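Local coordinates for alpha,alpha-trehalose-phosphate synthase (UDP-forming) (Burkholderia xenovorans, PDB 5V0T), which belongs to glycosyltransferase family 20, whose members have the GT-B architecture of two Rossmann-like domains facing each other across a cleft, at residues A[10-22]-A[36-50]. Numbering follows the deposited sequence.
With G6P (6-O-phosphono-alpha-D-glucopyranose), chain J.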
loop_
_atom_site.group_PDB
_atom_site.type_symbol
_atom_site.label_atom_id
_atom_site.label_comp_id
_atom_site.label_asym_id
_atom_site.label_seq_id
_atom_site.Cartn_x
_atom_site.Cartn_y
_atom_site.Cartn_z
ATOM N N GLY A 10 0.624 22.813 16.971
ATOM C CA GLY A 10 1.879 22.102 16.802
ATOM C C GLY A 10 2.118 21.687 15.362
ATOM O O GLY A 10 1.188 21.322 14.646
ATOM N N ARG A 11 3.374 21.742 14.937
ATOM C CA ARG A 11 3.732 21.415 13.564
ATOM C C ARG A 11 3.846 19.904 13.379
ATOM O O ARG A 11 4.539 19.227 14.141
ATOM C CB ARG A 11 5.046 22.103 13.205
ATOM C CG ARG A 11 5.608 21.766 11.847
ATOM C CD ARG A 11 6.879 22.576 11.583
ATOM N NE ARG A 11 7.996 22.122 12.402
ATOM C CZ ARG A 11 9.273 22.251 12.055
ATOM N NH1 ARG A 11 9.591 22.824 10.899
ATOM N NH2 ARG A 11 10.235 21.799 12.851
ATOM N N LEU A 12 3.184 19.380 12.355
ATOM C CA LEU A 12 3.226 17.951 12.075
ATOM C C LEU A 12 4.478 17.622 11.270
ATOM O O LEU A 12 4.692 18.176 10.187
ATOM C CB LEU A 12 1.969 17.521 11.320
ATOM C CG LEU A 12 1.994 16.089 10.756
ATOM C CD1 LEU A 12 2.198 15.078 11.889
ATOM C CD2 LEU A 12 0.726 15.809 9.964
ATOM N N ILE A 13 5.313 16.746 11.811
ATOM C CA ILE A 13 6.488 16.229 11.122
ATOM C C ILE A 13 6.160 14.819 10.662
ATOM O O ILE A 13 6.012 13.913 11.485
ATOM C CB ILE A 13 7.724 16.211 12.029
ATOM C CG1 ILE A 13 7.896 17.539 12.786
ATOM C CG2 ILE A 13 8.938 15.802 11.214
ATOM C CD1 ILE A 13 8.316 18.722 11.941
ATOM N N ILE A 14 6.061 14.618 9.355
ATOM C CA ILE A 14 5.937 13.285 8.777
ATOM C C ILE A 14 7.331 12.728 8.511
ATOM O O ILE A 14 8.190 13.420 7.950
ATOM C CB ILE A 14 5.119 13.325 7.476
ATOM C CG1 ILE A 14 3.663 13.703 7.764
ATOM C CG2 ILE A 14 5.221 11.982 6.757
ATOM C CD1 ILE A 14 2.866 12.614 8.442
ATOM N N VAL A 15 7.554 11.473 8.903
ATOM C CA VAL A 15 8.800 10.754 8.647
ATOM C C VAL A 15 8.464 9.455 7.918
ATOM O O VAL A 15 7.681 8.646 8.423
ATOM C CB VAL A 15 9.557 10.446 9.949
ATOM C CG1 VAL A 15 10.874 9.714 9.642
ATOM C CG2 VAL A 15 9.801 11.720 10.766
ATOM N N SER A 16 9.073 9.243 6.751
ATOM C CA SER A 16 8.912 7.988 6.018
ATOM C C SER A 16 10.172 7.758 5.211
ATOM O O SER A 16 10.983 8.663 5.027
ATOM C CB SER A 16 7.693 8.018 5.084
ATOM O OG SER A 16 7.867 9.053 4.112
ATOM N N ASN A 17 10.341 6.538 4.718
ATOM C CA ASN A 17 11.457 6.309 3.811
ATOM C C ASN A 17 11.183 6.970 2.466
ATOM O O ASN A 17 11.913 7.871 2.037
ATOM C CB ASN A 17 11.706 4.812 3.619
ATOM C CG ASN A 17 12.973 4.554 2.826
ATOM O OD1 ASN A 17 14.066 4.924 3.254
ATOM N ND2 ASN A 17 12.830 3.953 1.650
ATOM N N ARG A 18 10.129 6.525 1.789
ATOM C CA ARG A 18 9.753 7.072 0.493
ATOM C C ARG A 18 9.043 8.406 0.682
ATOM O O ARG A 18 8.114 8.515 1.489
ATOM C CB ARG A 18 8.843 6.090 -0.255
ATOM C CG ARG A 18 8.404 6.603 -1.646
ATOM C CD ARG A 18 9.603 6.719 -2.577
ATOM N NE ARG A 18 10.068 5.414 -3.051
ATOM C CZ ARG A 18 11.204 5.225 -3.717
ATOM N NH1 ARG A 18 12.014 6.257 -3.950
ATOM N NH2 ARG A 18 11.542 4.012 -4.144
ATOM N N VAL A 19 9.489 9.420 -0.052
ATOM C CA VAL A 19 8.904 10.752 -0.003
ATOM C C VAL A 19 8.333 11.061 -1.383
ATOM O O VAL A 19 8.920 10.679 -2.400
ATOM C CB VAL A 19 9.948 11.805 0.432
ATOM C CG1 VAL A 19 9.330 13.180 0.511
ATOM C CG2 VAL A 19 10.549 11.422 1.796
ATOM N N ALA A 20 7.192 11.748 -1.416
ATOM C CA ALA A 20 6.525 12.034 -2.686
ATOM C C ALA A 20 7.458 12.803 -3.619
ATOM O O ALA A 20 8.297 13.581 -3.158
ATOM C CB ALA A 20 5.245 12.833 -2.457
ATOM N N PRO A 21 7.333 12.608 -4.936
ATOM C CA PRO A 21 8.307 13.205 -5.865
ATOM C C PRO A 21 8.158 14.720 -5.925
ATOM O O PRO A 21 7.051 15.247 -6.069
ATOM C CB PRO A 21 7.969 12.545 -7.207
ATOM C CG PRO A 21 6.519 12.206 -7.093
ATOM C CD PRO A 21 6.273 11.870 -5.650
ATOM N N ILE A 22 9.286 15.416 -5.810
ATOM C CA ILE A 22 9.292 16.875 -5.762
ATOM C C ILE A 22 10.218 17.448 -6.827
ATOM O O ILE A 22 9.873 17.481 -8.008
ATOM C CB ILE A 22 9.693 17.378 -4.363
ATOM N N VAL A 36 -0.024 9.783 2.269
ATOM C CA VAL A 36 0.594 10.735 3.187
ATOM C C VAL A 36 0.537 12.147 2.615
ATOM O O VAL A 36 0.235 13.111 3.333
ATOM C CB VAL A 36 2.037 10.306 3.521
ATOM C CG1 VAL A 36 2.761 11.417 4.264
ATOM C CG2 VAL A 36 2.027 9.054 4.362
ATOM N N TYR A 37 0.797 12.296 1.311
ATOM C CA TYR A 37 0.753 13.633 0.726
ATOM C C TYR A 37 -0.665 14.207 0.733
ATOM O O TYR A 37 -0.847 15.399 0.993
ATOM C CB TYR A 37 1.320 13.632 -0.695
ATOM C CG TYR A 37 1.444 15.032 -1.251
ATOM C CD1 TYR A 37 2.359 15.930 -0.718
ATOM C CD2 TYR A 37 0.615 15.472 -2.274
ATOM C CE1 TYR A 37 2.469 17.221 -1.209
ATOM C CE2 TYR A 37 0.712 16.764 -2.774
ATOM C CZ TYR A 37 1.641 17.633 -2.237
ATOM O OH TYR A 37 1.735 18.913 -2.734
ATOM N N ASP A 38 -1.678 13.384 0.438
ATOM C CA ASP A 38 -3.062 13.841 0.562
ATOM C C ASP A 38 -3.345 14.376 1.964
ATOM O O ASP A 38 -3.996 15.416 2.119
ATOM C CB ASP A 38 -4.036 12.698 0.244
ATOM C CG ASP A 38 -4.333 12.556 -1.248
ATOM O OD1 ASP A 38 -3.986 13.468 -2.024
ATOM O OD2 ASP A 38 -4.912 11.513 -1.638
ATOM N N ALA A 39 -2.885 13.662 2.994
ATOM C CA ALA A 39 -3.114 14.081 4.379
ATOM C C ALA A 39 -2.354 15.359 4.713
ATOM O O ALA A 39 -2.913 16.286 5.317
ATOM C CB ALA A 39 -2.697 12.954 5.343
ATOM N N LEU A 40 -1.085 15.434 4.306
ATOM C CA LEU A 40 -0.203 16.511 4.739
ATOM C C LEU A 40 -0.506 17.835 4.056
ATOM O O LEU A 40 -0.353 18.891 4.681
ATOM C CB LEU A 40 1.252 16.116 4.487
ATOM C CG LEU A 40 2.361 16.970 5.095
ATOM C CD1 LEU A 40 2.249 17.031 6.602
ATOM C CD2 LEU A 40 3.711 16.413 4.689
ATOM N N LYS A 41 -0.921 17.813 2.781
ATOM C CA LYS A 41 -1.135 19.062 2.063
ATOM C C LYS A 41 -2.238 19.897 2.691
ATOM O O LYS A 41 -2.275 21.108 2.475
ATOM C CB LYS A 41 -1.464 18.787 0.591
ATOM C CG LYS A 41 -2.861 18.219 0.357
ATOM C CD LYS A 41 -3.030 17.640 -1.054
ATOM C CE LYS A 41 -4.428 17.041 -1.244
ATOM N NZ LYS A 41 -4.571 16.316 -2.545
ATOM N N GLU A 42 -3.138 19.278 3.460
ATOM C CA GLU A 42 -4.246 20.027 4.038
ATOM C C GLU A 42 -3.798 20.788 5.280
ATOM O O GLU A 42 -4.104 21.972 5.436
ATOM C CB GLU A 42 -5.403 19.082 4.360
ATOM C CG GLU A 42 -6.712 19.792 4.675
ATOM C CD GLU A 42 -7.884 18.827 4.845
ATOM O OE1 GLU A 42 -7.650 17.653 5.184
ATOM O OE2 GLU A 42 -9.042 19.244 4.642
ATOM N N THR A 43 -3.052 20.125 6.164
ATOM C CA THR A 43 -2.567 20.785 7.367
ATOM C C THR A 43 -1.283 21.563 7.121
ATOM O O THR A 43 -1.024 22.539 7.821
ATOM C CB THR A 43 -2.307 19.763 8.481
ATOM O OG1 THR A 43 -1.255 18.883 8.071
ATOM C CG2 THR A 43 -3.549 18.940 8.765
ATOM N N GLY A 44 -0.462 21.143 6.163
ATOM C CA GLY A 44 0.892 21.639 6.066
ATOM C C GLY A 44 1.778 20.952 7.096
ATOM O O GLY A 44 1.319 20.203 7.955
ATOM N N GLY A 45 3.079 21.222 7.013
ATOM C CA GLY A 45 4.012 20.599 7.932
ATOM C C GLY A 45 5.312 20.271 7.240
ATOM O O GLY A 45 5.678 20.888 6.239
ATOM N N MET A 46 6.020 19.299 7.796
ATOM C CA MET A 46 7.303 18.861 7.271
ATOM C C MET A 46 7.212 17.397 6.885
ATOM O O MET A 46 6.586 16.596 7.590
ATOM C CB MET A 46 8.430 19.047 8.295
ATOM C CG MET A 46 9.751 18.422 7.883
ATOM S SD MET A 46 11.085 18.797 9.053
ATOM C CE MET A 46 11.386 20.517 8.657
ATOM N N TRP A 47 7.828 17.060 5.754
ATOM C CA TRP A 47 7.969 15.678 5.310
ATOM C C TRP A 47 9.463 15.385 5.221
ATOM O O TRP A 47 10.158 15.927 4.358
ATOM C CB TRP A 47 7.257 15.450 3.974
ATOM C CG TRP A 47 7.056 13.985 3.645
ATOM C CD1 TRP A 47 7.665 12.914 4.239
ATOM C CD2 TRP A 47 6.183 13.444 2.647
ATOM N NE1 TRP A 47 7.230 11.742 3.660
ATOM C CE2 TRP A 47 6.323 12.044 2.679
ATOM C CE3 TRP A 47 5.317 14.015 1.712
ATOM C CZ2 TRP A 47 5.608 11.198 1.828
ATOM C CZ3 TRP A 47 4.603 13.178 0.867
ATOM C CH2 TRP A 47 4.757 11.785 0.930
ATOM N N PHE A 48 9.950 14.549 6.133
ATOM C CA PHE A 48 11.350 14.160 6.215
ATOM C C PHE A 48 11.513 12.722 5.745
ATOM O O PHE A 48 10.747 11.840 6.155
ATOM C CB PHE A 48 11.851 14.296 7.660
ATOM C CG PHE A 48 13.214 13.711 7.899
ATOM C CD1 PHE A 48 14.347 14.491 7.731
ATOM C CD2 PHE A 48 13.361 12.398 8.334
ATOM C CE1 PHE A 48 15.612 13.966 7.976
ATOM C CE2 PHE A 48 14.615 11.862 8.571
ATOM C CZ PHE A 48 15.746 12.648 8.394
ATOM N N GLY A 49 12.531 12.472 4.921
ATOM C CA GLY A 49 12.826 11.097 4.553
ATOM C C GLY A 49 13.899 11.000 3.485
ATOM O O GLY A 49 14.681 11.928 3.272
ATOM N N TRP A 50 13.937 9.841 2.841
ATOM C CA TRP A 50 14.918 9.560 1.804
ATOM C C TRP A 50 14.579 10.316 0.521
ATOM O O TRP A 50 13.418 10.385 0.110
ATOM C CB TRP A 50 14.962 8.047 1.560
ATOM C CG TRP A 50 15.888 7.547 0.495
ATOM C CD1 TRP A 50 17.170 7.955 0.239
ATOM C CD2 TRP A 50 15.599 6.511 -0.446
ATOM N NE1 TRP A 50 17.693 7.232 -0.816
ATOM C CE2 TRP A 50 16.751 6.337 -1.248
ATOM C CE3 TRP A 50 14.473 5.711 -0.690
ATOM C CZ2 TRP A 50 16.813 5.390 -2.277
ATOM C CZ3 TRP A 50 14.538 4.761 -1.717
ATOM C CH2 TRP A 50 15.697 4.623 -2.504
HETATM C C1 G6P J . 4.208 0.249 -0.212
HETATM C C2 G6P J . 4.914 0.538 1.102
HETATM C C3 G6P J . 5.532 1.938 1.080
HETATM C C4 G6P J . 6.450 2.060 -0.140
HETATM C C5 G6P J . 5.664 1.722 -1.408
HETATM C C6 G6P J . 6.548 1.884 -2.645
HETATM O O1 G6P J . 3.161 1.203 -0.342
HETATM O O2 G6P J . 3.979 0.398 2.188
HETATM O O3 G6P J . 6.301 2.098 2.284
HETATM O O4 G6P J . 6.944 3.412 -0.246
HETATM O O5 G6P J . 5.126 0.393 -1.309
HETATM O O6 G6P J . 7.733 1.081 -2.511
HETATM P P G6P J . 9.181 1.782 -2.599
HETATM O O1P G6P J . 9.380 2.156 -4.046
HETATM O O2P G6P J . 10.125 0.735 -2.076
HETATM O O3P G6P J . 9.080 2.999 -1.708
HETATM O O HOH W 1 1.659 21.105 10.609
HETATM O O HOH W 2 11.843 9.150 -1.892
#
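The beta-alpha-beta crossover that opens the first Rossmann-like domain of this GT-B enzyme illustrates how the chain leaving a parallel strand, here 12-16, can bring a residue, Arg18, to a bound ligand. Strands 12-16 and 45-48 run parallel, with helix 31-43 connecting them across one face, and Ile14 faces that helix: its CG2 meets Val36 CG1 tip to tip at 3.5 Å, while its CG1 slides past Leu40 CD1. Four backbone bonds join the strands, alternating between them from Met46 N to Leu12 O through to Ser16 N on Phe48 O.

In Trp47, CG anti to the backbone N (chi1 -165°) places the indole between Ile14 and Val19. Ile14 CG2 lies over one face, and Val19 CG1 sits over the other, 3.8 Å from the centroid of the five-membered ring. Trp47 NE1 donates an almost straight bond to Ser16 OG (2.8 Å, 169° at the hydrogen), with the oxygen in the ring plane. Ser16 OG in turn donates to Arg18 O at 2.7 Å, approaching from above the carbonyl plane, so the hydroxyl joins the indole to the backbone just past the strand.

Beyond the corner at Asn17, Trp50 CZ3 lies over one face of the Arg18 guanidinium, 3.7 Å from NH1. Arg18 NH2 donates to G6P O1P, which lies at the guanidinium edge, and Arg18 NE donates to G6P O3P, both at 2.9 Å.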